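Actinorhodin polyketide putative beta-ketoacyl synthase 2 (Streptomyces coelicolor A3, PDB 1TQY) probably serves as the chain length factor that works alongside a ketosynthase in building the polyketide backbone of the antibiotic actinorhodin. Local coordinates at residues 12-17 and 253-258; 187-192 and 241-246. One frame throughout, in Å; residues are numbered along the deposited sequence.

Contact 1: 12-17 and 253-258; sequences LITGVG and RGRHDA
Ala258 packs its methyl group against the backbone of strand 12-17, where CB lies 3.4 Å from the carbonyl O of Ile13. The same methyl meets CB of Leu12 at 4.2 Å and CG2 of Thr14 at 4.1 Å. A small side chain suits this place, because the CA atoms of Ala258 and Thr14 are only 4.3 Å apart. Thr14 presents both branches: its CG2, anti to the carbonyl carbon, rests 3.8 Å from CG of Arg255, and the two side chains pass alongside one another, pointing opposite ways. In Arg255 a chi2 of 66° turns CD off the line of the chain, which beyond that is extended to the guanidinium, whose NH2 reaches the O of Thr14 at 2.7 Å. The approach is oblique and the bond is weak, with an N-H...O angle of 122°. Arg253 comes tip to tip with Thr14, but NH2 stays 3.9 Å from OG1; both groups bind instead to the carboxylate of Glu245. CB of Arg255 sits above one face of the Arg253 guanidinium, displaced from its centre. The outer part of the loop is looser. Gly254 ends the helix in a Schellman motif, a positive-phi turn that suits glycine, and exposed His256 makes a weak ND1 bond to the O of Gly254. The loop carries the chain from helix 247-253 into strand 260-269, which pairs with Ile13, while strand 238-246 pairs with Leu12, Thr14 and Gly15; both Thr14 and Gly15 bond to Val243, consistent with a classic beta bulge.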
loop_
_atom_site.group_PDB
_atom_site.type_symbol
_atom_site.label_atom_id
_atom_site.label_comp_id
_atom_site.label_asym_id
_atom_site.label_seq_id
_atom_site.Cartn_x
_atom_site.Cartn_y
_atom_site.Cartn_z
ATOM N N LEU B 12 12.003 17.490 -8.982
ATOM C CA LEU B 12 13.257 17.616 -8.259
ATOM C C LEU B 12 13.158 17.145 -6.812
ATOM O O LEU B 12 12.074 17.094 -6.237
ATOM C CB LEU B 12 13.722 19.076 -8.280
ATOM C CG LEU B 12 13.750 19.769 -9.648
ATOM C CD1 LEU B 12 14.043 21.244 -9.457
ATOM C CD2 LEU B 12 14.800 19.125 -10.538
ATOM N N ILE B 13 14.308 16.784 -6.248
ATOM C CA ILE B 13 14.411 16.355 -4.857
ATOM C C ILE B 13 14.988 17.601 -4.181
ATOM O O ILE B 13 16.178 17.901 -4.340
ATOM C CB ILE B 13 15.447 15.210 -4.668
ATOM C CG1 ILE B 13 15.244 14.112 -5.717
ATOM C CG2 ILE B 13 15.356 14.658 -3.242
ATOM C CD1 ILE B 13 13.997 13.313 -5.558
ATOM N N THR B 14 14.160 18.324 -3.438
ATOM C CA THR B 14 14.611 19.551 -2.787
ATOM C C THR B 14 15.001 19.396 -1.324
ATOM O O THR B 14 15.771 20.198 -0.793
ATOM C CB THR B 14 13.530 20.644 -2.874
ATOM O OG1 THR B 14 12.290 20.120 -2.390
ATOM C CG2 THR B 14 13.347 21.107 -4.310
ATOM N N GLY B 15 14.466 18.373 -0.672
ATOM C CA GLY B 15 14.792 18.162 0.722
ATOM C C GLY B 15 14.853 16.698 1.100
ATOM O O GLY B 15 14.053 15.894 0.628
ATOM N N VAL B 16 15.807 16.338 1.946
ATOM C CA VAL B 16 15.922 14.949 2.363
ATOM C C VAL B 16 15.998 14.827 3.879
ATOM O O VAL B 16 16.432 15.747 4.569
ATOM C CB VAL B 16 17.163 14.265 1.715
ATOM C CG1 VAL B 16 17.149 14.494 0.202
ATOM C CG2 VAL B 16 18.444 14.791 2.329
ATOM N N GLY B 17 15.535 13.691 4.387
ATOM C CA GLY B 17 15.558 13.436 5.816
ATOM C C GLY B 17 15.966 11.993 6.041
ATOM O O GLY B 17 15.262 11.074 5.612
ATOM N N ARG B 253 8.665 29.123 -5.805
ATOM C CA ARG B 253 8.620 29.081 -4.346
ATOM C C ARG B 253 9.848 29.779 -3.761
ATOM O O ARG B 253 9.859 30.167 -2.593
ATOM C CB ARG B 253 8.571 27.613 -3.890
ATOM C CG ARG B 253 8.602 27.381 -2.388
ATOM C CD ARG B 253 8.077 25.989 -2.038
ATOM N NE ARG B 253 9.039 24.919 -2.277
ATOM C CZ ARG B 253 10.144 24.743 -1.560
ATOM N NH1 ARG B 253 10.421 25.568 -0.565
ATOM N NH2 ARG B 253 10.971 23.740 -1.830
ATOM N N GLY B 254 10.874 29.941 -4.588
ATOM C CA GLY B 254 12.096 30.576 -4.138
ATOM C C GLY B 254 13.163 29.544 -3.829
ATOM O O GLY B 254 14.246 29.874 -3.338
ATOM N N ARG B 255 12.845 28.284 -4.111
ATOM C CA ARG B 255 13.757 27.170 -3.880
ATOM C C ARG B 255 14.472 26.880 -5.193
ATOM O O ARG B 255 13.944 26.174 -6.049
ATOM C CB ARG B 255 12.969 25.930 -3.425
ATOM C CG ARG B 255 13.812 24.688 -3.176
ATOM C CD ARG B 255 14.757 24.880 -2.004
ATOM N NE ARG B 255 15.585 23.702 -1.757
ATOM C CZ ARG B 255 16.481 23.615 -0.780
ATOM N NH1 ARG B 255 16.666 24.637 0.043
ATOM N NH2 ARG B 255 17.195 22.510 -0.621
ATOM N N HIS B 256 15.666 27.442 -5.351
ATOM C CA HIS B 256 16.452 27.251 -6.569
ATOM C C HIS B 256 17.552 26.220 -6.361
ATOM O O HIS B 256 18.331 25.929 -7.267
ATOM C CB HIS B 256 17.093 28.568 -7.006
ATOM C CG HIS B 256 16.120 29.693 -7.153
ATOM N ND1 HIS B 256 15.527 30.309 -6.072
ATOM C CD2 HIS B 256 15.614 30.296 -8.253
ATOM C CE1 HIS B 256 14.697 31.244 -6.499
ATOM N NE2 HIS B 256 14.731 31.256 -7.819
ATOM N N ASP B 257 17.619 25.672 -5.158
ATOM C CA ASP B 257 18.635 24.685 -4.861
ATOM C C ASP B 257 17.980 23.328 -4.607
ATOM O O ASP B 257 16.974 23.235 -3.900
ATOM C CB ASP B 257 19.447 25.154 -3.649
ATOM C CG ASP B 257 20.671 24.306 -3.400
ATOM O OD1 ASP B 257 21.346 23.925 -4.387
ATOM O OD2 ASP B 257 20.968 24.039 -2.210
ATOM N N ALA B 258 18.536 22.279 -5.207
ATOM C CA ALA B 258 18.002 20.932 -5.035
ATOM C C ALA B 258 19.116 19.890 -5.062
ATOM O O ALA B 258 20.280 20.223 -5.262
ATOM C CB ALA B 258 16.961 20.633 -6.115
#

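Contact 2: 187-192 and 241-246; sequences TPLVVS and ILVLED
The carbonyl O of Ser192 is held by two groups of the neighbouring strand: N-H of Leu242 at 2.7 Å, a nearly straight bond of 172°, and the CA-H of Ile241, whose CA is 3.4 Å away. Leu242 O in turn accepts from Ser192 N, and Val190 and Leu244 form the next reciprocal hydrogen-bonded pair, a pattern of antiparallel strands; the axes of 189-192 and 241-246 stand 156° apart in direction. On the face that carries Leu189, Val191, Val243 and Glu245, aliphatic side chains touch across the strand pair. Val191 CG1, anti to the backbone N (chi1 172°), meets Ile241 CG2 at 3.4 Å, tighter than usual carbon contact. Leu189 crosses Val243 obliquely, its CG 3.9 Å from Val243 CG1. Asp246 ends the strand as the N-cap of helix 247-253; its OD1 accepts from Ala249 N, a role that suits a short carboxylate. Helix 171-185 packs on Val190, Ser192 and Leu244, and helix 78-93 on Ile241 and Val243. A strand pair buried between helical layers in this way is characteristic of the layered alpha/beta thiolase fold of the ketosynthase family.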
loop_
_atom_site.group_PDB
_atom_site.type_symbol
_atom_site.label_atom_id
_atom_site.label_comp_id
_atom_site.label_asym_id
_atom_site.label_seq_id
_atom_site.Cartn_x
_atom_site.Cartn_y
_atom_site.Cartn_z
ATOM N N THR B 187 0.028 18.027 -8.649
ATOM C CA THR B 187 0.298 18.365 -7.248
ATOM C C THR B 187 1.760 18.811 -7.177
ATOM O O THR B 187 2.656 18.007 -7.354
ATOM C CB THR B 187 0.108 17.168 -6.307
ATOM O OG1 THR B 187 -1.219 16.642 -6.446
ATOM C CG2 THR B 187 0.327 17.606 -4.861
ATOM N N PRO B 188 2.014 20.101 -6.895
ATOM C CA PRO B 188 3.358 20.691 -6.807
ATOM C C PRO B 188 4.372 20.075 -5.866
ATOM O O PRO B 188 5.552 19.983 -6.199
ATOM C CB PRO B 188 3.085 22.142 -6.417
ATOM C CG PRO B 188 1.730 22.394 -6.942
ATOM C CD PRO B 188 0.999 21.118 -6.583
ATOM N N LEU B 189 3.930 19.686 -4.680
ATOM C CA LEU B 189 4.851 19.117 -3.717
ATOM C C LEU B 189 4.319 17.800 -3.198
ATOM O O LEU B 189 3.116 17.646 -2.965
ATOM C CB LEU B 189 5.081 20.107 -2.566
ATOM C CG LEU B 189 6.104 19.765 -1.479
ATOM C CD1 LEU B 189 6.536 21.019 -0.756
ATOM C CD2 LEU B 189 5.505 18.759 -0.496
ATOM N N VAL B 190 5.230 16.850 -3.024
ATOM C CA VAL B 190 4.875 15.536 -2.526
ATOM C C VAL B 190 5.979 15.021 -1.613
ATOM O O VAL B 190 7.162 15.021 -1.972
ATOM C CB VAL B 190 4.657 14.536 -3.687
ATOM C CG1 VAL B 190 4.485 13.127 -3.127
ATOM C CG2 VAL B 190 3.417 14.930 -4.490
ATOM N N VAL B 191 5.587 14.608 -0.412
ATOM C CA VAL B 191 6.531 14.067 0.558
ATOM C C VAL B 191 6.505 12.564 0.328
ATOM O O VAL B 191 5.443 11.940 0.326
ATOM C CB VAL B 191 6.096 14.402 2.000
ATOM C CG1 VAL B 191 6.974 13.658 2.995
ATOM C CG2 VAL B 191 6.204 15.894 2.222
ATOM N N SER B 192 7.674 11.974 0.142
ATOM C CA SER B 192 7.713 10.560 -0.188
ATOM C C SER B 192 8.885 9.843 0.435
ATOM O O SER B 192 9.934 10.432 0.696
ATOM C CB SER B 192 7.786 10.418 -1.720
ATOM O OG SER B 192 7.561 9.083 -2.136
ATOM N N ILE B 241 12.970 10.079 4.057
ATOM C CA ILE B 241 11.785 10.720 3.529
ATOM C C ILE B 241 12.363 11.866 2.726
ATOM O O ILE B 241 13.336 12.493 3.142
ATOM C CB ILE B 241 10.893 11.261 4.658
ATOM C CG1 ILE B 241 10.292 10.092 5.462
ATOM C CG2 ILE B 241 9.796 12.138 4.081
ATOM C CD1 ILE B 241 9.305 9.208 4.688
ATOM N N LEU B 242 11.812 12.118 1.551
ATOM C CA LEU B 242 12.308 13.225 0.757
ATOM C C LEU B 242 11.174 14.049 0.200
ATOM O O LEU B 242 10.045 13.578 0.085
ATOM C CB LEU B 242 13.227 12.753 -0.378
ATOM C CG LEU B 242 13.334 11.304 -0.855
ATOM C CD1 LEU B 242 14.333 11.279 -2.015
ATOM C CD2 LEU B 242 13.816 10.378 0.278
ATOM N N VAL B 243 11.487 15.296 -0.124
ATOM C CA VAL B 243 10.503 16.220 -0.657
ATOM C C VAL B 243 10.723 16.355 -2.156
ATOM O O VAL B 243 11.787 16.766 -2.602
ATOM C CB VAL B 243 10.636 17.603 0.030
ATOM C CG1 VAL B 243 9.681 18.602 -0.597
ATOM C CG2 VAL B 243 10.350 17.458 1.518
ATOM N N LEU B 244 9.723 15.967 -2.931
ATOM C CA LEU B 244 9.828 16.081 -4.368
ATOM C C LEU B 244 8.838 17.145 -4.777
ATOM O O LEU B 244 7.782 17.293 -4.154
ATOM C CB LEU B 244 9.465 14.767 -5.061
ATOM C CG LEU B 244 9.917 13.434 -4.484
ATOM C CD1 LEU B 244 9.867 12.408 -5.595
ATOM C CD2 LEU B 244 11.310 13.524 -3.896
ATOM N N GLU B 245 9.178 17.895 -5.819
ATOM C CA GLU B 245 8.273 18.910 -6.300
ATOM C C GLU B 245 8.551 19.350 -7.717
ATOM O O GLU B 245 9.635 19.131 -8.258
ATOM C CB GLU B 245 8.249 20.106 -5.345
ATOM C CG GLU B 245 9.583 20.738 -5.033
ATOM C CD GLU B 245 9.502 21.700 -3.838
ATOM O OE1 GLU B 245 8.559 22.529 -3.789
ATOM O OE2 GLU B 245 10.388 21.641 -2.958
ATOM N N ASP B 246 7.516 19.927 -8.316
ATOM C CA ASP B 246 7.539 20.433 -9.676
ATOM C C ASP B 246 8.636 21.477 -9.807
ATOM O O ASP B 246 8.762 22.373 -8.968
ATOM C CB ASP B 246 6.167 21.042 -9.999
ATOM C CG ASP B 246 6.070 21.562 -11.415
ATOM O OD1 ASP B 246 6.784 22.531 -11.759
ATOM O OD2 ASP B 246 5.269 20.993 -12.183
#

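Overall arrangement
Contact 1 uses strand 11-20 and contact 2 its neighbour in the sheet, 238-246, and their centres lie about 9 Å apart. Glu245 of contact 2 joins them: its OE2 is 2.5 Å from NH2 of Arg253, a salt bridge, and 2.5 Å from OG1 of Thr14, a probable hydrogen bond. These partners should favour a charged carboxylate at this buried position. Apolar packing continues the link, where the side chains of Ile13 and Leu244 touch. In sequence, contact 2 is nested inside the loop that contact 1 closes. Neither contact includes a sodium ligand, but strand 11-20 of contact 1 runs on to Pro21, which binds the sodium ion together with Gln58.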